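Local atomic coordinates of mosquitocidal toxin (Bacillus sphaericus, PDB entry 2CB4), a protein that acts as a mosquitocidal toxin whose catalytic domain, the part present here, is an ADP-ribosyltransferase that probably transfers ADP-ribose from NAD to target proteins. Residues I70-E75 against P210-P215; Y40-T45 against E107-L112; D20-Q25 against E60-S65. The protein carries 1 engineered substitution. All coordinates share one frame; numbering follows the deposited sequence.

Contact 2 is a buried contact, contact 3 is partly buried, and contact 1 lies at the surface. Contacts 1 and 3 share the long loop between helix 36-44 and strand 78-82. They touch there, with Gln71 N 2.9 Å from Thr62 O in a probable hydrogen bond. Contact 2 uses helix 36-44 itself, and Tyr40 CB packs on Trp23 CZ2 of contact 3 at 3.8 Å. Contacts 1 and 2 do not meet; their nearest atoms are about 19 Å apart. All three meet by van der Waals contact. Contact 1 sets isoleucines against each other and an aromatic edge. Contacts 2 and 3 also bring aliphatic groups against oxygens. Contact 2 adds a bridging water; in contact 3, polar bonds within residues 20-25 flank the meeting.

Contact 1. Residues I70-E75 against P210-P215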
loop_
_atom_site.group_PDB
_atom_site.type_symbol
_atom_site.label_atom_id
_atom_site.label_comp_id
_atom_site.label_asym_id
_atom_site.label_seq_id
_atom_site.Cartn_x
_atom_site.Cartn_y
_atom_site.Cartn_z
ATOM N N ILE A 70 -30.355 37.674 3.695
ATOM C CA ILE A 70 -30.981 36.883 2.671
ATOM C C ILE A 70 -32.439 37.295 2.540
ATOM O O ILE A 70 -33.179 37.389 3.521
ATOM C CB ILE A 70 -30.840 35.318 2.987
ATOM C CG1 ILE A 70 -29.379 34.918 3.192
ATOM C CG2 ILE A 70 -31.423 34.478 1.924
ATOM C CD1 ILE A 70 -28.491 35.431 2.144
ATOM N N GLN A 71 -32.864 37.492 1.307
ATOM C CA GLN A 71 -34.239 37.830 0.977
ATOM C C GLN A 71 -35.069 36.544 1.046
ATOM O O GLN A 71 -34.872 35.594 0.264
ATOM C CB GLN A 71 -34.286 38.411 -0.448
ATOM C CG GLN A 71 -35.647 38.930 -0.871
ATOM C CD GLN A 71 -36.104 40.053 0.008
ATOM O OE1 GLN A 71 -35.292 40.860 0.467
ATOM N NE2 GLN A 71 -37.398 40.083 0.314
ATOM N N ILE A 72 -35.995 36.508 1.985
ATOM C CA ILE A 72 -36.827 35.343 2.180
ATOM C C ILE A 72 -38.266 35.635 1.779
ATOM O O ILE A 72 -39.048 36.118 2.586
ATOM C CB ILE A 72 -36.732 34.865 3.686
ATOM C CG1 ILE A 72 -35.276 34.502 4.025
ATOM C CG2 ILE A 72 -37.680 33.684 3.966
ATOM C CD1 ILE A 72 -35.023 34.358 5.457
ATOM N N ASP A 73 -38.603 35.357 0.517
ATOM C CA ASP A 73 -39.951 35.558 -0.012
ATOM C C ASP A 73 -40.217 34.490 -1.076
ATOM O O ASP A 73 -39.287 33.858 -1.554
ATOM C CB ASP A 73 -40.165 36.992 -0.575
ATOM C CG ASP A 73 -39.133 37.402 -1.618
ATOM O OD1 ASP A 73 -38.490 36.547 -2.258
ATOM O OD2 ASP A 73 -38.975 38.623 -1.830
ATOM N N ASN A 74 -41.486 34.285 -1.428
ATOM C CA ASN A 74 -41.867 33.285 -2.417
ATOM C C ASN A 74 -41.073 33.363 -3.697
ATOM O O ASN A 74 -40.753 32.354 -4.320
ATOM C CB ASN A 74 -43.348 33.401 -2.753
ATOM C CG ASN A 74 -44.241 32.964 -1.609
ATOM O OD1 ASN A 74 -43.769 32.487 -0.579
ATOM N ND2 ASN A 74 -45.543 33.123 -1.793
ATOM N N GLU A 75 -40.786 34.584 -4.093
ATOM C CA GLU A 75 -40.085 34.806 -5.346
ATOM C C GLU A 75 -38.646 34.299 -5.351
ATOM O O GLU A 75 -38.108 33.990 -6.408
ATOM C CB GLU A 75 -40.196 36.316 -5.690
ATOM C CG GLU A 75 -39.758 36.708 -7.091
ATOM C CD GLU A 75 -39.231 38.136 -7.148
ATOM O OE1 GLU A 75 -39.673 38.985 -6.330
ATOM O OE2 GLU A 75 -38.353 38.393 -8.006
ATOM N N PRO A 210 -32.831 24.312 12.554
ATOM C CA PRO A 210 -32.775 25.421 13.538
ATOM C C PRO A 210 -31.639 26.420 13.268
ATOM O O PRO A 210 -31.658 27.531 13.775
ATOM C CB PRO A 210 -32.514 24.702 14.873
ATOM C CG PRO A 210 -32.878 23.271 14.623
ATOM C CD PRO A 210 -32.522 23.015 13.180
ATOM N N ASN A 211 -30.634 25.982 12.514
ATOM C CA ASN A 211 -29.469 26.789 12.180
ATOM C C ASN A 211 -29.626 27.580 10.890
ATOM O O ASN A 211 -28.670 28.136 10.376
ATOM C CB ASN A 211 -28.221 25.900 12.078
ATOM C CG ASN A 211 -28.073 24.978 13.269
ATOM O OD1 ASN A 211 -28.267 25.383 14.401
ATOM N ND2 ASN A 211 -27.723 23.744 13.011
ATOM N N PHE A 212 -30.841 27.626 10.368
ATOM C CA PHE A 212 -31.105 28.387 9.163
ATOM C C PHE A 212 -30.704 29.872 9.465
ATOM O O PHE A 212 -30.957 30.397 10.543
ATOM C CB PHE A 212 -32.588 28.272 8.797
ATOM C CG PHE A 212 -32.973 29.129 7.620
ATOM C CD1 PHE A 212 -32.371 28.934 6.380
ATOM C CD2 PHE A 212 -33.883 30.170 7.769
ATOM C CE1 PHE A 212 -32.693 29.747 5.293
ATOM C CE2 PHE A 212 -34.215 30.979 6.675
ATOM C CZ PHE A 212 -33.603 30.774 5.447
ATOM N N ILE A 213 -30.053 30.501 8.497
ATOM C CA ILE A 213 -29.542 31.855 8.579
ATOM C C ILE A 213 -30.505 32.908 9.190
ATOM O O ILE A 213 -30.052 33.859 9.817
ATOM C CB ILE A 213 -29.044 32.282 7.191
ATOM C CG1 ILE A 213 -27.894 33.297 7.293
ATOM C CG2 ILE A 213 -30.222 32.752 6.341
ATOM C CD1 ILE A 213 -26.836 32.928 8.238
ATOM N N ASN A 214 -31.822 32.737 9.031
ATOM C CA ASN A 214 -32.831 33.645 9.651
ATOM C C ASN A 214 -33.848 32.839 10.450
ATOM O O ASN A 214 -34.932 32.528 9.955
ATOM C CB ASN A 214 -33.586 34.456 8.618
ATOM C CG ASN A 214 -34.334 35.647 9.244
ATOM O OD1 ASN A 214 -34.569 36.646 8.573
ATOM N ND2 ASN A 214 -34.682 35.546 10.535
ATOM N N PRO A 215 -33.488 32.509 11.680
ATOM C CA PRO A 215 -34.328 31.702 12.568
ATOM C C PRO A 215 -35.690 32.265 12.931
ATOM O O PRO A 215 -36.562 31.530 13.405
ATOM C CB PRO A 215 -33.470 31.539 13.845
ATOM C CG PRO A 215 -32.173 32.231 13.586
ATOM C CD PRO A 215 -32.295 33.057 12.366
#
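Ile72 meets Phe212 and Asn214 because its CG1 stands beside the backbone N (chi1 -60°) and its chain then runs out extended to CD1. This one methyl touches both partners. Ile72 CD1 lies 3.5 Å from Asn214 CB, and the two side chains pass at a slant. Ile72 CD1 also comes to 3.7 Å from Phe212 CE2 and 3.9 Å from Phe212 CZ, at the edge of the ring and near its plane. A chi1 of 175° sets the Phe212 ring beside its own carbonyl carbon and turns the CE2-CZ edge to Ile72, which arrives from the opposite direction. The segments are two loops at the surface of the ADP-ribosyltransferase domain. Residues 70-75 lead toward strand 78-82, and residues 210-215 follow strand 202-208; both strands belong to the central mixed sheet. Arg193 of strand 192-199 also touches Ile72 and Phe212. A second apolar meeting lies beside the first. Ile70 CG1 is 3.9 Å from Ile213 CG2, and the two side chains stand roughly perpendicular. Ile213 CG2 also sits 4.0 Å above the plane of the Phe212 ring, displaced from its centre. Ile213 packs in addition on Phe175 of the second subunit, which places this loop near a subunit boundary.

Contact 2. Residues Y40-T45 against E107-L112; sequences YQLIST and EDTHLL
Ile43 packs against Thr109 and Leu111, and all three side chains are buried. Ile43 CG1 lies 3.8 Å from the backbone Thr109 O and 4.2 Å from Thr109 CB. With CG1 beside the backbone N (chi1 -66°), CG2 falls anti to that N and reaches Leu111. Ile43 CG2 is 4.1 Å from Leu111 CB. One side chain thus uses separate branches for two neighbours. Ile43 and Leu111 also both touch Phe123 of strand 123-131, which buries this part against the central sheet. The other side is more open. Leu42 is partly exposed, and Leu42 CG comes to 4.0 Å from Thr109 OG1 with the two side chains nearly at right angles. Here too the backbones are joined by water rather than directly. Water 1 donates to Ile43 O at 2.7 Å and accepts from Leu111 N at 3.2 Å. Leu111 N also makes a weak bond to Thr109 O at 2.8 Å, so this N-H is shared between two acceptors. That weak bond closes an inverse gamma turn centred on His110. His110 is also the N-cap residue of helix 111-117, and helix 36-44 therefore packs on a turn that starts another helix.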
loop_
_atom_site.group_PDB
_atom_site.type_symbol
_atom_site.label_atom_id
_atom_site.label_comp_id
_atom_site.label_asym_id
_atom_site.label_seq_id
_atom_site.Cartn_x
_atom_site.Cartn_y
_atom_site.Cartn_z
ATOM N N TYR A 40 -15.789 33.345 -13.286
ATOM C CA TYR A 40 -16.710 33.836 -14.301
ATOM C C TYR A 40 -16.088 33.748 -15.708
ATOM O O TYR A 40 -16.756 33.405 -16.688
ATOM C CB TYR A 40 -17.177 35.255 -13.989
ATOM C CG TYR A 40 -18.128 35.751 -15.036
ATOM C CD1 TYR A 40 -19.498 35.520 -14.930
ATOM C CD2 TYR A 40 -17.655 36.410 -16.171
ATOM C CE1 TYR A 40 -20.380 35.942 -15.916
ATOM C CE2 TYR A 40 -18.534 36.848 -17.167
ATOM C CZ TYR A 40 -19.895 36.602 -17.037
ATOM O OH TYR A 40 -20.775 37.013 -18.022
ATOM N N GLN A 41 -14.794 34.026 -15.809
ATOM C CA GLN A 41 -14.112 33.923 -17.100
ATOM C C GLN A 41 -14.051 32.471 -17.537
ATOM O O GLN A 41 -14.375 32.134 -18.665
ATOM C CB GLN A 41 -12.670 34.447 -17.010
ATOM C CG GLN A 41 -12.576 35.900 -16.624
ATOM C CD GLN A 41 -12.864 36.840 -17.791
ATOM O OE1 GLN A 41 -13.851 36.675 -18.536
ATOM N NE2 GLN A 41 -12.009 37.851 -17.946
ATOM N N LEU A 42 -13.580 31.630 -16.627
ATOM C CA LEU A 42 -13.450 30.195 -16.849
ATOM C C LEU A 42 -14.759 29.592 -17.398
ATOM O O LEU A 42 -14.751 28.813 -18.340
ATOM C CB LEU A 42 -13.107 29.550 -15.515
ATOM C CG LEU A 42 -12.145 28.381 -15.420
ATOM C CD1 LEU A 42 -11.058 28.500 -16.445
ATOM C CD2 LEU A 42 -11.553 28.389 -14.034
ATOM N N ILE A 43 -15.887 29.975 -16.819
ATOM C CA ILE A 43 -17.186 29.484 -17.268
ATOM C C ILE A 43 -17.634 30.148 -18.588
ATOM O O ILE A 43 -18.098 29.475 -19.500
ATOM C CB ILE A 43 -18.278 29.761 -16.180
ATOM C CG1 ILE A 43 -18.014 28.945 -14.919
ATOM C CG2 ILE A 43 -19.676 29.559 -16.731
ATOM C CD1 ILE A 43 -18.911 29.333 -13.740
ATOM N N SER A 44 -17.525 31.474 -18.654
ATOM C CA SER A 44 -17.942 32.285 -19.819
ATOM C C SER A 44 -17.286 31.956 -21.163
ATOM O O SER A 44 -17.913 32.058 -22.220
ATOM C CB SER A 44 -17.744 33.764 -19.516
ATOM O OG SER A 44 -18.839 34.259 -18.766
ATOM N N THR A 45 -16.026 31.565 -21.121
ATOM C CA THR A 45 -15.303 31.244 -22.335
ATOM C C THR A 45 -15.711 29.955 -23.041
ATOM O O THR A 45 -15.351 29.744 -24.197
ATOM C CB THR A 45 -13.786 31.307 -22.114
ATOM O OG1 THR A 45 -13.363 30.187 -21.303
ATOM C CG2 THR A 45 -13.432 32.649 -21.433
ATOM N N GLU A 107 -14.079 19.676 -17.707
ATOM C CA GLU A 107 -15.529 19.623 -17.592
ATOM C C GLU A 107 -16.080 20.190 -16.271
ATOM O O GLU A 107 -17.265 20.510 -16.189
ATOM C CB GLU A 107 -16.029 18.184 -17.780
ATOM C CG GLU A 107 -15.840 17.630 -19.193
ATOM C CD GLU A 107 -16.544 18.457 -20.255
ATOM O OE1 GLU A 107 -17.798 18.453 -20.248
ATOM O OE2 GLU A 107 -15.846 19.091 -21.092
ATOM N N ASP A 108 -15.228 20.290 -15.249
ATOM C CA ASP A 108 -15.622 20.780 -13.923
ATOM C C ASP A 108 -16.459 22.042 -13.941
ATOM O O ASP A 108 -17.394 22.183 -13.156
ATOM C CB ASP A 108 -14.398 21.016 -13.034
ATOM C CG ASP A 108 -13.565 19.761 -12.810
ATOM O OD1 ASP A 108 -13.907 18.694 -13.376
ATOM O OD2 ASP A 108 -12.550 19.841 -12.072
ATOM N N THR A 109 -16.085 22.972 -14.814
ATOM C CA THR A 109 -16.762 24.272 -14.924
ATOM C C THR A 109 -17.576 24.415 -16.180
ATOM O O THR A 109 -18.123 25.467 -16.440
ATOM C CB THR A 109 -15.759 25.460 -14.843
ATOM O OG1 THR A 109 -14.709 25.272 -15.805
ATOM C CG2 THR A 109 -15.142 25.522 -13.459
ATOM N N HIS A 110 -17.673 23.341 -16.953
ATOM C CA HIS A 110 -18.436 23.374 -18.179
ATOM C C HIS A 110 -19.940 23.382 -17.945
ATOM O O HIS A 110 -20.613 22.348 -17.949
ATOM C CB HIS A 110 -18.001 22.269 -19.141
ATOM C CG HIS A 110 -18.441 22.507 -20.544
ATOM N ND1 HIS A 110 -17.698 22.112 -21.644
ATOM C CD2 HIS A 110 -19.544 23.132 -21.044
ATOM C CE1 HIS A 110 -18.336 22.463 -22.754
ATOM N NE2 HIS A 110 -19.454 23.089 -22.416
ATOM N N LEU A 111 -20.470 24.587 -17.767
ATOM C CA LEU A 111 -21.880 24.802 -17.493
ATOM C C LEU A 111 -22.895 24.207 -18.447
ATOM O O LEU A 111 -23.880 23.613 -18.011
ATOM C CB LEU A 111 -22.165 26.285 -17.227
ATOM C CG LEU A 111 -23.603 26.625 -16.801
ATOM C CD1 LEU A 111 -23.977 25.872 -15.527
ATOM C CD2 LEU A 111 -23.742 28.121 -16.604
ATOM N N LEU A 112 -22.696 24.394 -19.747
ATOM C CA LEU A 112 -23.647 23.862 -20.738
ATOM C C LEU A 112 -23.656 22.341 -20.782
ATOM O O LEU A 112 -24.710 21.742 -20.931
ATOM C CB LEU A 112 -23.390 24.445 -22.137
ATOM C CG LEU A 112 -24.043 25.819 -22.371
ATOM C CD1 LEU A 112 -23.536 26.420 -23.679
ATOM C CD2 LEU A 112 -25.576 25.755 -22.342
HETATM O O HOH W 1 -18.823 26.887 -19.219
#

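Contact 3. Residues D20-Q25 against E60-S65; sequences DNTWIQ and EQTIDS
Thr22 meets Ile63 and Thr62 through its methyl branch, and its two branches do different work. At CB the side chain divides. CG2 is anti to the backbone N and OG1 lies beside it (chi1 -59°). The CB bond points toward residues 60-65, and CG2 completes the approach. Thr22 CG2 lies 3.9 Å from Ile63 CD1, where the two side chains meet at a slant. Thr22 CG2 also lies 4.1 Å from Thr62 OG1, and here the two threonine side chains run antiparallel alongside each other. The hydroxyl of Thr62 has its polar partner elsewhere, in the backbone N of Gly160. The other branch of Thr22 turns back to its own segment. Thr22 OG1 makes a weak hydrogen bond of 3.0 Å to Asp20 OD1. Asp20 OD1 also accepts from Thr22 N at 3.3 Å, from above the carboxylate plane (54° out of it), which makes an Asx turn. Asp20 OD1 thus meets both the backbone N and, weakly, the hydroxyl of Thr22. Gln25 is the second contributor. Its outer chain is stretched out and passes Ile63 almost perpendicularly, with Gln25 OE1 3.8 Å from Ile63 CD1. The other end of the amide is fixed, since Gln25 NE2 donates to Asn21 OD1 at 2.9 Å along a nearly straight N-H (167°). Ile63 CD1 therefore touches both a methyl and an amide oxygen. The contact joins the loop before helix 36-44 to the loop after it. Across it the segments meet through van der Waals contact, which has little directionality, while inside residues 20-25 Gln25 NE2 is held by Asn21 and Thr22 OG1, more weakly, by Asp20.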
loop_
_atom_site.group_PDB
_atom_site.type_symbol
_atom_site.label_atom_id
_atom_site.label_comp_id
_atom_site.label_asym_id
_atom_site.label_seq_id
_atom_site.Cartn_x
_atom_site.Cartn_y
_atom_site.Cartn_z
ATOM N N ASP A 20 -19.601 42.028 -7.904
ATOM C CA ASP A 20 -19.174 41.387 -6.656
ATOM C C ASP A 20 -19.390 39.866 -6.770
ATOM O O ASP A 20 -19.911 39.365 -7.780
ATOM C CB ASP A 20 -19.944 41.957 -5.461
ATOM C CG ASP A 20 -21.435 41.909 -5.666
ATOM O OD1 ASP A 20 -21.910 40.976 -6.356
ATOM O OD2 ASP A 20 -22.138 42.808 -5.153
ATOM N N ASN A 21 -19.003 39.147 -5.719
ATOM C CA ASN A 21 -19.115 37.701 -5.687
ATOM C C ASN A 21 -20.433 37.164 -5.120
ATOM O O ASN A 21 -20.510 36.015 -4.741
ATOM C CB ASN A 21 -17.921 37.101 -4.957
ATOM C CG ASN A 21 -17.959 37.367 -3.475
ATOM O OD1 ASN A 21 -18.822 38.119 -2.982
ATOM N ND2 ASN A 21 -17.036 36.745 -2.745
ATOM N N THR A 22 -21.468 37.990 -5.083
ATOM C CA THR A 22 -22.768 37.569 -4.565
ATOM C C THR A 22 -23.268 36.279 -5.185
ATOM O O THR A 22 -23.868 35.444 -4.501
ATOM C CB THR A 22 -23.842 38.662 -4.764
ATOM O OG1 THR A 22 -23.426 39.844 -4.082
ATOM C CG2 THR A 22 -25.169 38.245 -4.196
ATOM N N TRP A 23 -23.036 36.127 -6.482
ATOM C CA TRP A 23 -23.512 34.962 -7.223
ATOM C C TRP A 23 -23.021 33.610 -6.681
ATOM O O TRP A 23 -23.720 32.580 -6.823
ATOM C CB TRP A 23 -23.237 35.111 -8.725
ATOM C CG TRP A 23 -21.766 35.135 -9.088
ATOM C CD1 TRP A 23 -20.841 36.030 -8.664
ATOM C CD2 TRP A 23 -21.074 34.221 -9.965
ATOM N NE1 TRP A 23 -19.606 35.720 -9.196
ATOM C CE2 TRP A 23 -19.727 34.621 -10.001
ATOM C CE3 TRP A 23 -21.469 33.097 -10.711
ATOM C CZ2 TRP A 23 -18.756 33.931 -10.740
ATOM C CZ3 TRP A 23 -20.508 32.429 -11.472
ATOM C CH2 TRP A 23 -19.171 32.856 -11.484
ATOM N N ILE A 24 -21.839 33.626 -6.056
ATOM C CA ILE A 24 -21.244 32.424 -5.467
ATOM C C ILE A 24 -21.080 32.519 -3.938
ATOM O O ILE A 24 -20.314 31.771 -3.350
ATOM C CB ILE A 24 -19.873 32.071 -6.082
ATOM C CG1 ILE A 24 -18.944 33.282 -6.042
ATOM C CG2 ILE A 24 -20.041 31.555 -7.504
ATOM C CD1 ILE A 24 -17.593 32.992 -6.688
ATOM N N GLN A 25 -21.803 33.425 -3.297
ATOM C CA GLN A 25 -21.675 33.567 -1.849
ATOM C C GLN A 25 -22.207 32.395 -0.997
ATOM O O GLN A 25 -21.859 32.281 0.186
ATOM C CB GLN A 25 -22.299 34.893 -1.377
ATOM C CG GLN A 25 -21.262 35.974 -1.190
ATOM C CD GLN A 25 -21.855 37.333 -0.878
ATOM O OE1 GLN A 25 -22.937 37.446 -0.297
ATOM N NE2 GLN A 25 -21.136 38.387 -1.256
ATOM N N GLU A 60 -31.245 38.217 -9.006
ATOM C CA GLU A 60 -31.284 39.521 -8.350
ATOM C C GLU A 60 -32.127 39.568 -7.083
ATOM O O GLU A 60 -33.126 38.861 -6.937
ATOM C CB GLU A 60 -31.728 40.633 -9.372
ATOM C CG GLU A 60 -30.612 41.106 -10.363
ATOM C CD GLU A 60 -31.193 41.583 -11.676
ATOM O OE1 GLU A 60 -32.377 42.009 -11.688
ATOM O OE2 GLU A 60 -30.480 41.505 -12.706
ATOM N N GLN A 61 -31.704 40.414 -6.163
ATOM C CA GLN A 61 -32.433 40.603 -4.910
ATOM C C GLN A 61 -32.456 39.342 -4.074
ATOM O O GLN A 61 -33.455 39.034 -3.426
ATOM C CB GLN A 61 -33.861 41.057 -5.190
ATOM C CG GLN A 61 -33.905 42.475 -5.773
ATOM C CD GLN A 61 -35.184 42.749 -6.518
ATOM O OE1 GLN A 61 -35.841 41.811 -6.965
ATOM N NE2 GLN A 61 -35.517 44.004 -6.640
ATOM N N THR A 62 -31.355 38.609 -4.109
ATOM C CA THR A 62 -31.291 37.395 -3.323
ATOM C C THR A 62 -30.908 37.837 -1.919
ATOM O O THR A 62 -31.118 37.116 -0.943
ATOM C CB THR A 62 -30.347 36.336 -3.918
ATOM O OG1 THR A 62 -28.974 36.774 -3.860
ATOM C CG2 THR A 62 -30.764 35.991 -5.300
ATOM N N ILE A 63 -30.422 39.071 -1.862
ATOM C CA ILE A 63 -30.034 39.724 -0.634
ATOM C C ILE A 63 -30.789 41.053 -0.404
ATOM O O ILE A 63 -30.899 41.871 -1.338
ATOM C CB ILE A 63 -28.597 40.067 -0.688
ATOM C CG1 ILE A 63 -27.811 38.945 -0.012
ATOM C CG2 ILE A 63 -28.437 41.401 -0.017
ATOM C CD1 ILE A 63 -26.482 38.811 -0.525
ATOM N N ASP A 64 -31.277 41.269 0.834
ATOM C CA ASP A 64 -31.981 42.528 1.195
ATOM C C ASP A 64 -30.905 43.619 1.289
ATOM O O ASP A 64 -29.854 43.445 1.901
ATOM C CB ASP A 64 -32.808 42.414 2.528
ATOM C CG ASP A 64 -33.872 43.581 2.721
ATOM O OD1 ASP A 64 -33.590 44.752 2.386
ATOM O OD2 ASP A 64 -34.965 43.319 3.283
ATOM N N SER A 65 -31.139 44.701 0.571
ATOM C CA SER A 65 -30.225 45.854 0.479
ATOM C C SER A 65 -30.191 46.628 1.838
ATOM O O SER A 65 -29.131 47.144 2.260
ATOM C CB SER A 65 -30.745 46.796 -0.628
ATOM O OG SER A 65 -32.182 46.732 -0.725
#